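Local coordinates for acylneuraminate lyase (Mycoplasma synoviae, PDB 4N4P), which belongs to the dihydrodipicolinate synthetase family of TIM-barrel proteins and is named an acylneuraminate lyase, at residues Val163-Gly169 against Lys186-Trp192; Asp104-Thr110 against Ile134-Tyr140; Thr151-Gly155 against Arg178-Tyr183. Residue numbers count along the deposited sequence, not the author numbering.

Contact 1. Residues Val163-Gly169 against Lys186-Trp192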
loop_
_atom_site.group_PDB
_atom_site.type_symbol
_atom_site.label_atom_id
_atom_site.label_comp_id
_atom_site.label_asym_id
_atom_site.label_seq_id
_atom_site.Cartn_x
_atom_site.Cartn_y
_atom_site.Cartn_z
ATOM N N VAL A 163 -14.465 -22.840 -17.922
ATOM C CA VAL A 163 -14.482 -22.052 -16.682
ATOM C C VAL A 163 -15.927 -21.831 -16.237
ATOM O O VAL A 163 -16.740 -21.263 -16.993
ATOM C CB VAL A 163 -13.748 -20.703 -16.801
ATOM C CG1 VAL A 163 -13.933 -19.884 -15.520
ATOM C CG2 VAL A 163 -12.230 -20.918 -17.072
ATOM N N ILE A 164 -16.258 -22.285 -15.033
ATOM C CA ILE A 164 -17.651 -22.111 -14.562
ATOM C C ILE A 164 -17.777 -20.974 -13.545
ATOM O O ILE A 164 -18.896 -20.574 -13.169
ATOM C CB ILE A 164 -18.258 -23.424 -13.988
ATOM C CG1 ILE A 164 -17.405 -23.937 -12.800
ATOM C CG2 ILE A 164 -18.404 -24.477 -15.095
ATOM C CD1 ILE A 164 -18.155 -24.984 -11.936
ATOM N N GLY A 165 -16.638 -20.416 -13.131
ATOM C CA GLY A 165 -16.663 -19.377 -12.085
ATOM C C GLY A 165 -15.290 -19.206 -11.453
ATOM O O GLY A 165 -14.280 -19.474 -12.078
ATOM N N SER A 166 -15.263 -18.781 -10.199
ATOM C CA SER A 166 -14.009 -18.406 -9.592
ATOM C C SER A 166 -14.057 -18.740 -8.121
ATOM O O SER A 166 -15.143 -18.710 -7.520
ATOM C CB SER A 166 -13.822 -16.887 -9.787
ATOM O OG SER A 166 -12.801 -16.347 -8.942
ATOM N N LYS A 167 -12.884 -19.044 -7.553
ATOM C CA LYS A 167 -12.695 -19.100 -6.121
ATOM C C LYS A 167 -12.293 -17.684 -5.702
ATOM O O LYS A 167 -11.240 -17.184 -6.127
ATOM C CB LYS A 167 -11.614 -20.121 -5.773
ATOM C CG LYS A 167 -11.308 -20.198 -4.294
ATOM C CD LYS A 167 -10.490 -21.443 -4.035
ATOM C CE LYS A 167 -10.047 -21.517 -2.606
ATOM N NZ LYS A 167 -8.837 -20.696 -2.424
ATOM N N TYR A 168 -13.162 -17.033 -4.919
ATOM C CA TYR A 168 -12.994 -15.651 -4.532
ATOM C C TYR A 168 -12.415 -15.555 -3.105
ATOM O O TYR A 168 -13.120 -15.767 -2.133
ATOM C CB TYR A 168 -14.346 -14.882 -4.629
ATOM C CG TYR A 168 -14.098 -13.405 -4.467
ATOM C CD1 TYR A 168 -14.037 -12.820 -3.198
ATOM C CD2 TYR A 168 -13.839 -12.605 -5.581
ATOM C CE1 TYR A 168 -13.743 -11.456 -3.047
ATOM C CE2 TYR A 168 -13.550 -11.259 -5.440
ATOM C CZ TYR A 168 -13.495 -10.693 -4.184
ATOM O OH TYR A 168 -13.194 -9.348 -4.063
ATOM N N GLY A 169 -11.126 -15.251 -2.999
ATOM C CA GLY A 169 -10.472 -15.215 -1.689
ATOM C C GLY A 169 -10.064 -13.835 -1.188
ATOM O O GLY A 169 -9.442 -13.719 -0.115
ATOM N N LYS A 186 -22.349 -17.450 -13.250
ATOM C CA LYS A 186 -21.064 -18.024 -12.928
ATOM C C LYS A 186 -21.109 -18.397 -11.445
ATOM O O LYS A 186 -21.868 -17.798 -10.660
ATOM C CB LYS A 186 -19.892 -17.077 -13.234
ATOM C CG LYS A 186 -19.677 -16.792 -14.729
ATOM C CD LYS A 186 -19.106 -18.008 -15.472
ATOM C CE LYS A 186 -19.093 -17.736 -16.976
ATOM N NZ LYS A 186 -18.527 -18.843 -17.803
ATOM N N LEU A 187 -20.336 -19.414 -11.087
ATOM C CA LEU A 187 -20.291 -19.902 -9.727
ATOM C C LEU A 187 -19.139 -19.234 -8.986
ATOM O O LEU A 187 -18.013 -19.285 -9.436
ATOM C CB LEU A 187 -20.113 -21.418 -9.709
ATOM C CG LEU A 187 -19.910 -22.083 -8.334
ATOM C CD1 LEU A 187 -21.180 -21.920 -7.464
ATOM C CD2 LEU A 187 -19.596 -23.531 -8.538
ATOM N N PHE A 188 -19.420 -18.619 -7.843
ATOM C CA PHE A 188 -18.358 -17.993 -7.062
ATOM C C PHE A 188 -18.311 -18.724 -5.737
ATOM O O PHE A 188 -19.271 -18.674 -4.972
ATOM C CB PHE A 188 -18.617 -16.473 -6.877
ATOM C CG PHE A 188 -18.466 -15.700 -8.143
ATOM C CD1 PHE A 188 -17.213 -15.221 -8.534
ATOM C CD2 PHE A 188 -19.557 -15.489 -8.981
ATOM C CE1 PHE A 188 -17.052 -14.527 -9.740
ATOM C CE2 PHE A 188 -19.414 -14.804 -10.184
ATOM C CZ PHE A 188 -18.162 -14.315 -10.567
ATOM N N MET A 189 -17.200 -19.422 -5.490
ATOM C CA MET A 189 -16.967 -20.097 -4.235
ATOM C C MET A 189 -16.282 -19.090 -3.291
ATOM O O MET A 189 -15.227 -18.546 -3.627
ATOM C CB MET A 189 -16.140 -21.368 -4.469
ATOM C CG MET A 189 -16.884 -22.422 -5.336
ATOM S SD MET A 189 -18.392 -23.058 -4.567
ATOM C CE MET A 189 -17.753 -24.201 -3.344
ATOM N N PHE A 190 -16.910 -18.793 -2.157
ATOM C CA PHE A 190 -16.434 -17.708 -1.289
ATOM C C PHE A 190 -15.350 -18.240 -0.319
ATOM O O PHE A 190 -15.596 -19.171 0.441
ATOM C CB PHE A 190 -17.613 -17.091 -0.545
ATOM C CG PHE A 190 -17.289 -15.799 0.126
ATOM C CD1 PHE A 190 -17.287 -14.605 -0.600
ATOM C CD2 PHE A 190 -16.957 -15.771 1.476
ATOM C CE1 PHE A 190 -16.962 -13.397 0.020
ATOM C CE2 PHE A 190 -16.654 -14.566 2.119
ATOM C CZ PHE A 190 -16.648 -13.380 1.397
ATOM N N ALA A 191 -14.159 -17.649 -0.362
ATOM C CA ALA A 191 -13.003 -18.229 0.314
ATOM C C ALA A 191 -12.401 -17.298 1.369
ATOM O O ALA A 191 -11.211 -17.366 1.664
ATOM C CB ALA A 191 -11.947 -18.687 -0.693
ATOM N N TRP A 192 -13.222 -16.454 1.971
ATOM C CA TRP A 192 -12.740 -15.646 3.094
ATOM C C TRP A 192 -13.560 -15.990 4.341
ATOM O O TRP A 192 -14.651 -15.479 4.545
ATOM C CB TRP A 192 -12.739 -14.146 2.761
ATOM C CG TRP A 192 -12.206 -13.275 3.908
ATOM C CD1 TRP A 192 -11.326 -13.641 4.884
ATOM C CD2 TRP A 192 -12.539 -11.906 4.162
ATOM N NE1 TRP A 192 -11.083 -12.568 5.746
ATOM C CE2 TRP A 192 -11.805 -11.493 5.312
ATOM C CE3 TRP A 192 -13.367 -10.981 3.523
ATOM C CZ2 TRP A 192 -11.891 -10.202 5.828
ATOM C CZ3 TRP A 192 -13.460 -9.695 4.050
ATOM C CH2 TRP A 192 -12.729 -9.325 5.191
#
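Lys186 doubles its side chain back so that NZ donates to Val163 O at 3.1 Å and also bonds Leu158 O. Leu187 N then donates to Ile164 O (2.8 Å, 173°), and Leu187 O accepts from Ser166 N (2.9 Å). Leu187 O lies 3.0 Å from Gly165 CA, a CA-H...O contact, and would clash with a CB there. Phe188 points to the same face of the sheet as Ser166, with CD1 4.0 Å from Ser166 CB. Met189 repeats the ladder, its N to Ser166 O (3.0 Å) and its O from Tyr168 N (2.9 Å), in a parallel pair with axes 4.7 Å apart at 21°. Phe190 CE1 approaches Tyr168 CD1 (4.4 Å), and Ala191 N closes the series on Tyr168 O (2.8 Å). These are neighbouring strands of a beta-alpha-beta unit in the TIM barrel: helix 173-182 packs on Tyr168, Phe188 and Phe190, Phe154 of helix 151-158 reaches Ser166, and strands 136-139 and 206-209 flank the pair.

Contact 2. Residues Asp104-Thr110 against Ile134-Tyr140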
loop_
_atom_site.group_PDB
_atom_site.type_symbol
_atom_site.label_atom_id
_atom_site.label_comp_id
_atom_site.label_asym_id
_atom_site.label_seq_id
_atom_site.Cartn_x
_atom_site.Cartn_y
_atom_site.Cartn_z
ATOM N N ASP A 104 -15.178 -33.159 -9.341
ATOM C CA ASP A 104 -16.319 -32.347 -9.770
ATOM C C ASP A 104 -15.882 -31.039 -10.419
ATOM O O ASP A 104 -16.573 -30.471 -11.292
ATOM C CB ASP A 104 -17.226 -32.118 -8.568
ATOM C CG ASP A 104 -17.817 -33.395 -8.068
ATOM O OD1 ASP A 104 -18.700 -33.960 -8.775
ATOM O OD2 ASP A 104 -17.412 -33.857 -6.991
ATOM N N ALA A 105 -14.723 -30.548 -9.988
ATOM C CA ALA A 105 -14.120 -29.375 -10.600
ATOM C C ALA A 105 -12.622 -29.350 -10.297
ATOM O O ALA A 105 -12.128 -30.059 -9.410
ATOM C CB ALA A 105 -14.760 -28.061 -10.088
ATOM N N ILE A 106 -11.935 -28.478 -11.006
ATOM C CA ILE A 106 -10.551 -28.157 -10.704
ATOM C C ILE A 106 -10.473 -26.662 -10.511
ATOM O O ILE A 106 -11.407 -25.925 -10.872
ATOM C CB ILE A 106 -9.561 -28.591 -11.835
ATOM C CG1 ILE A 106 -10.015 -28.023 -13.193
ATOM C CG2 ILE A 106 -9.403 -30.118 -11.870
ATOM C CD1 ILE A 106 -9.066 -28.287 -14.354
ATOM N N SER A 107 -9.372 -26.207 -9.910
ATOM C CA SER A 107 -9.116 -24.788 -9.823
ATOM C C SER A 107 -7.636 -24.624 -10.109
ATOM O O SER A 107 -6.878 -25.597 -10.044
ATOM C CB SER A 107 -9.470 -24.239 -8.425
ATOM O OG SER A 107 -8.535 -24.737 -7.478
ATOM N N ALA A 108 -7.213 -23.398 -10.405
ATOM C CA ALA A 108 -5.785 -23.137 -10.605
ATOM C C ALA A 108 -5.478 -21.752 -10.095
ATOM O O ALA A 108 -6.099 -20.769 -10.517
ATOM C CB ALA A 108 -5.407 -23.249 -12.070
ATOM N N ILE A 109 -4.527 -21.669 -9.175
ATOM C CA ILE A 109 -4.059 -20.374 -8.718
ATOM C C ILE A 109 -3.541 -19.495 -9.870
ATOM O O ILE A 109 -3.060 -19.997 -10.885
ATOM C CB ILE A 109 -2.966 -20.532 -7.650
ATOM C CG1 ILE A 109 -1.825 -21.403 -8.203
ATOM C CG2 ILE A 109 -3.547 -21.221 -6.414
ATOM C CD1 ILE A 109 -0.519 -20.942 -7.692
ATOM N N THR A 110 -3.614 -18.187 -9.681
ATOM C CA THR A 110 -2.932 -17.220 -10.529
ATOM C C THR A 110 -1.434 -17.554 -10.604
ATOM O O THR A 110 -0.827 -17.825 -9.571
ATOM C CB THR A 110 -3.048 -15.804 -9.887
ATOM O OG1 THR A 110 -4.411 -15.552 -9.509
ATOM C CG2 THR A 110 -2.576 -14.718 -10.838
ATOM N N ILE A 134 -13.493 -30.566 -17.849
ATOM C CA ILE A 134 -13.821 -30.629 -16.438
ATOM C C ILE A 134 -13.992 -29.164 -16.009
ATOM O O ILE A 134 -13.281 -28.289 -16.486
ATOM C CB ILE A 134 -12.732 -31.400 -15.615
ATOM C CG1 ILE A 134 -13.135 -31.493 -14.128
ATOM C CG2 ILE A 134 -11.339 -30.750 -15.830
ATOM C CD1 ILE A 134 -12.236 -32.438 -13.256
ATOM N N PRO A 135 -14.985 -28.876 -15.156
ATOM C CA PRO A 135 -15.209 -27.464 -14.829
ATOM C C PRO A 135 -14.022 -26.862 -14.096
ATOM O O PRO A 135 -13.427 -27.536 -13.264
ATOM C CB PRO A 135 -16.421 -27.531 -13.904
ATOM C CG PRO A 135 -17.193 -28.696 -14.424
ATOM C CD PRO A 135 -16.095 -29.720 -14.681
ATOM N N MET A 136 -13.693 -25.616 -14.433
ATOM C CA MET A 136 -12.592 -24.885 -13.811
ATOM C C MET A 136 -13.098 -23.695 -12.992
ATOM O O MET A 136 -13.985 -22.924 -13.436
ATOM C CB MET A 136 -11.608 -24.410 -14.905
ATOM C CG MET A 136 -10.698 -23.268 -14.525
ATOM S SD MET A 136 -9.442 -23.824 -13.324
ATOM C CE MET A 136 -8.334 -24.715 -14.408
ATOM N N LEU A 137 -12.532 -23.546 -11.788
ATOM C CA LEU A 137 -12.695 -22.340 -10.989
ATOM C C LEU A 137 -11.392 -21.566 -11.033
ATOM O O LEU A 137 -10.369 -22.075 -10.567
ATOM C CB LEU A 137 -13.022 -22.709 -9.521
ATOM C CG LEU A 137 -14.405 -23.350 -9.398
ATOM C CD1 LEU A 137 -14.524 -24.102 -8.022
ATOM C CD2 LEU A 137 -15.480 -22.289 -9.611
ATOM N N ILE A 138 -11.406 -20.361 -11.605
ATOM C CA ILE A 138 -10.210 -19.549 -11.623
ATOM C C ILE A 138 -10.052 -18.838 -10.274
ATOM O O ILE A 138 -10.999 -18.756 -9.485
ATOM C CB ILE A 138 -10.198 -18.561 -12.804
ATOM C CG1 ILE A 138 -11.366 -17.578 -12.717
ATOM C CG2 ILE A 138 -10.254 -19.323 -14.141
ATOM C CD1 ILE A 138 -11.319 -16.498 -13.771
ATOM N N TYR A 139 -8.850 -18.390 -9.966
ATOM C CA TYR A 139 -8.646 -17.653 -8.738
ATOM C C TYR A 139 -8.893 -16.194 -9.028
ATOM O O TYR A 139 -8.483 -15.702 -10.064
ATOM C CB TYR A 139 -7.230 -17.850 -8.221
ATOM C CG TYR A 139 -7.150 -18.932 -7.178
ATOM C CD1 TYR A 139 -6.761 -18.633 -5.872
ATOM C CD2 TYR A 139 -7.485 -20.248 -7.485
ATOM C CE1 TYR A 139 -6.682 -19.628 -4.894
ATOM C CE2 TYR A 139 -7.413 -21.229 -6.546
ATOM C CZ TYR A 139 -7.002 -20.919 -5.236
ATOM O OH TYR A 139 -6.964 -21.903 -4.278
ATOM N N TYR A 140 -9.589 -15.519 -8.118
ATOM C CA TYR A 140 -9.784 -14.106 -8.287
ATOM C C TYR A 140 -8.453 -13.358 -8.261
ATOM O O TYR A 140 -7.556 -13.658 -7.461
ATOM C CB TYR A 140 -10.755 -13.539 -7.269
ATOM C CG TYR A 140 -10.866 -12.036 -7.378
ATOM C CD1 TYR A 140 -11.427 -11.428 -8.506
ATOM C CD2 TYR A 140 -10.378 -11.226 -6.362
ATOM C CE1 TYR A 140 -11.511 -10.007 -8.597
ATOM C CE2 TYR A 140 -10.456 -9.854 -6.446
ATOM C CZ TYR A 140 -11.016 -9.247 -7.548
ATOM O OH TYR A 140 -11.074 -7.868 -7.529
HETATM O O HOH W 1 -6.080 -15.919 -11.477
HETATM O O HOH W 2 -5.106 -13.916 -7.604
#
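Tyr139 lays one face of its ring against Ile109, whose CG2 sits 3.8 Å from the ring centroid and 15° off its normal, a CH-pi contact. Ser107 OG approaches the ring edge, 3.8 Å from Tyr139 CE2, and the hydroxyls of both residues bond Tyr46. Toward the N-terminal ends, the backbones form a parallel ladder: Ile106 N donates to Pro135 O (2.9 Å, 167°) and Leu137 N to Ile106 O (2.8 Å, 163°). With axes 4.5 Å apart at 21°, strands 105-108 and 136-139 are neighbouring staves of the TIM barrel, joined by a beta-alpha-beta crossover through helix 118-131. Packing against that helix, Met136 reaches across the pair, its CE 3.6 Å from Ile106 CD1 and 4.0 Å from Ala108 CB. The next hydrogen bond, Ala108 N to Leu137 O, is weak (3.4 Å, 144°). Near the C-terminal ends two waters bridge the segments: one links Thr110 OG1 (2.6 Å) to Tyr139 O (2.8 Å), the other Thr110 OG1 (2.6 Å) to Tyr140 O (2.5 Å).

Contact 3. Residues Thr151-Gly155 against Arg178-Tyr183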
loop_
_atom_site.group_PDB
_atom_site.type_symbol
_atom_site.label_atom_id
_atom_site.label_comp_id
_atom_site.label_asym_id
_atom_site.label_seq_id
_atom_site.Cartn_x
_atom_site.Cartn_y
_atom_site.Cartn_z
ATOM N N THR A 151 -13.841 -5.440 -13.044
ATOM C CA THR A 151 -14.884 -6.455 -13.119
ATOM C C THR A 151 -15.021 -7.004 -14.538
ATOM O O THR A 151 -15.188 -8.217 -14.731
ATOM C CB THR A 151 -16.236 -5.893 -12.640
ATOM O OG1 THR A 151 -16.046 -5.242 -11.382
ATOM C CG2 THR A 151 -17.262 -7.016 -12.467
ATOM N N ASP A 152 -14.937 -6.109 -15.524
ATOM C CA ASP A 152 -15.090 -6.490 -16.927
ATOM C C ASP A 152 -13.911 -7.321 -17.429
ATOM O O ASP A 152 -14.091 -8.259 -18.213
ATOM C CB ASP A 152 -15.303 -5.254 -17.817
ATOM C CG ASP A 152 -16.694 -4.634 -17.655
ATOM O OD1 ASP A 152 -17.593 -5.254 -17.041
ATOM O OD2 ASP A 152 -16.893 -3.510 -18.160
ATOM N N GLN A 153 -12.712 -6.991 -16.959
ATOM C CA GLN A 153 -11.495 -7.662 -17.399
ATOM C C GLN A 153 -11.469 -9.089 -16.849
ATOM O O GLN A 153 -11.036 -10.022 -17.526
ATOM C CB GLN A 153 -10.288 -6.887 -16.885
ATOM C CG GLN A 153 -9.081 -6.871 -17.801
ATOM C CD GLN A 153 -7.943 -6.054 -17.208
ATOM O OE1 GLN A 153 -8.171 -5.131 -16.410
ATOM N NE2 GLN A 153 -6.712 -6.383 -17.590
ATOM N N PHE A 154 -11.953 -9.255 -15.616
ATOM C CA PHE A 154 -12.020 -10.568 -15.007
ATOM C C PHE A 154 -13.005 -11.473 -15.748
ATOM O O PHE A 154 -12.822 -12.685 -15.810
ATOM C CB PHE A 154 -12.384 -10.449 -13.530
ATOM C CG PHE A 154 -12.200 -11.705 -12.773
ATOM C CD1 PHE A 154 -10.924 -12.209 -12.538
ATOM C CD2 PHE A 154 -13.292 -12.393 -12.293
ATOM C CE1 PHE A 154 -10.749 -13.386 -11.828
ATOM C CE2 PHE A 154 -13.125 -13.582 -11.565
ATOM C CZ PHE A 154 -11.856 -14.071 -11.333
ATOM N N GLY A 155 -14.029 -10.862 -16.338
ATOM C CA GLY A 155 -15.027 -11.592 -17.109
ATOM C C GLY A 155 -14.465 -12.261 -18.333
ATOM O O GLY A 155 -14.980 -13.294 -18.765
ATOM N N ARG A 178 -19.742 -6.694 -6.952
ATOM C CA ARG A 178 -19.747 -6.343 -8.379
ATOM C C ARG A 178 -19.726 -7.581 -9.265
ATOM O O ARG A 178 -20.407 -7.606 -10.301
ATOM C CB ARG A 178 -18.549 -5.444 -8.725
ATOM C CG ARG A 178 -18.522 -4.066 -8.041
ATOM C CD ARG A 178 -19.538 -3.078 -8.674
ATOM N NE ARG A 178 -20.919 -3.342 -8.263
ATOM C CZ ARG A 178 -22.003 -2.842 -8.865
ATOM N NH1 ARG A 178 -21.877 -2.018 -9.917
ATOM N NH2 ARG A 178 -23.206 -3.178 -8.423
ATOM N N LEU A 179 -18.919 -8.584 -8.894
ATOM C CA LEU A 179 -18.875 -9.851 -9.640
ATOM C C LEU A 179 -20.221 -10.556 -9.618
ATOM O O LEU A 179 -20.694 -11.045 -10.654
ATOM C CB LEU A 179 -17.816 -10.792 -9.058
ATOM C CG LEU A 179 -16.390 -10.357 -9.371
ATOM C CD1 LEU A 179 -15.343 -11.203 -8.567
ATOM C CD2 LEU A 179 -16.144 -10.418 -10.893
ATOM N N MET A 180 -20.839 -10.583 -8.437
ATOM C CA MET A 180 -22.122 -11.248 -8.283
ATOM C C MET A 180 -23.188 -10.545 -9.121
ATOM O O MET A 180 -24.066 -11.205 -9.685
ATOM C CB MET A 180 -22.533 -11.292 -6.805
ATOM C CG MET A 180 -21.667 -12.246 -5.966
ATOM S SD MET A 180 -21.711 -13.971 -6.475
ATOM C CE MET A 180 -23.333 -14.429 -5.903
ATOM N N SER A 181 -23.116 -9.220 -9.194
ATOM C CA SER A 181 -24.064 -8.449 -9.994
ATOM C C SER A 181 -23.880 -8.769 -11.488
ATOM O O SER A 181 -24.862 -8.998 -12.202
ATOM C CB SER A 181 -23.873 -6.948 -9.758
ATOM O OG SER A 181 -24.856 -6.219 -10.488
ATOM N N LYS A 182 -22.630 -8.814 -11.934
ATOM C CA LYS A 182 -22.332 -8.902 -13.377
ATOM C C LYS A 182 -22.439 -10.329 -13.917
ATOM O O LYS A 182 -22.795 -10.535 -15.102
ATOM C CB LYS A 182 -20.975 -8.265 -13.689
ATOM C CG LYS A 182 -20.587 -8.230 -15.174
ATOM C CD LYS A 182 -21.294 -7.085 -15.944
ATOM C CE LYS A 182 -20.728 -6.954 -17.365
ATOM N NZ LYS A 182 -21.546 -6.024 -18.206
ATOM N N TYR A 183 -22.156 -11.311 -13.064
ATOM C CA TYR A 183 -22.028 -12.702 -13.529
ATOM C C TYR A 183 -22.946 -13.664 -12.762
ATOM O O TYR A 183 -22.472 -14.588 -12.105
ATOM C CB TYR A 183 -20.553 -13.158 -13.464
ATOM C CG TYR A 183 -19.619 -12.234 -14.226
ATOM C CD1 TYR A 183 -19.556 -12.262 -15.635
ATOM C CD2 TYR A 183 -18.812 -11.321 -13.549
ATOM C CE1 TYR A 183 -18.709 -11.380 -16.329
ATOM C CE2 TYR A 183 -17.970 -10.455 -14.224
ATOM C CZ TYR A 183 -17.927 -10.492 -15.616
ATOM O OH TYR A 183 -17.084 -9.617 -16.273
#
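Thr151 loses the largest area of any residue here to the other segment, 84 Å². Its CG2 packs 3.9 Å from Leu179 CD2 and 4.1 Å from Lys182 CB, while its carbonyl O accepts a 2.8 Å hydrogen bond from Tyr183 OH, near the plane of the tyrosine ring. Asp152 places OD1 4.2 Å from Lys182 NZ, opposite charges close together but beyond a salt bridge. Phe154, its CA-to-CB bond toward 178-183, has CD2 3.7 Å from Leu179 CD2. At Gly155, CA comes within 3.0 Å of Tyr183 OH; a CB would clash with that oxygen, so the absence of a side chain admits the hydroxyl. The short axes pass 10.4 Å apart at -60°, a separation bridged by side chains. Arg178 also forms a salt bridge with Asp243 of the second subunit. Both helices belong to the outer layer of the TIM barrel: Phe154 rests on Ser166 of strand 163-168, and Leu179 on Tyr168 of that strand and on Phe188 of strand 187-190.

Overall arrangement
Contacts 1 and 2 are successive parts of one parallel barrel sheet, their centres about 8 Å apart. Contact 2 closes before contact 1 opens along the chain, and adjacent strands 136-139 and 163-168 join them through probable hydrogen bonds Lys167 N to Ile138 O (2.7 Å) and Ile164 N to Met136 O (2.9 Å). Contact 3 lies in the helical layer, its centre about 11 Å from contact 1's and about 17 Å from contact 2's. Its segments alternate with those of contact 1 along the chain. Phe154 ties the layers together, its CZ 3.4 Å from Ser166 OG and 3.5 Å from Ile138 CD1. Together they form one barrel sector, paired strands carrying the helices outside.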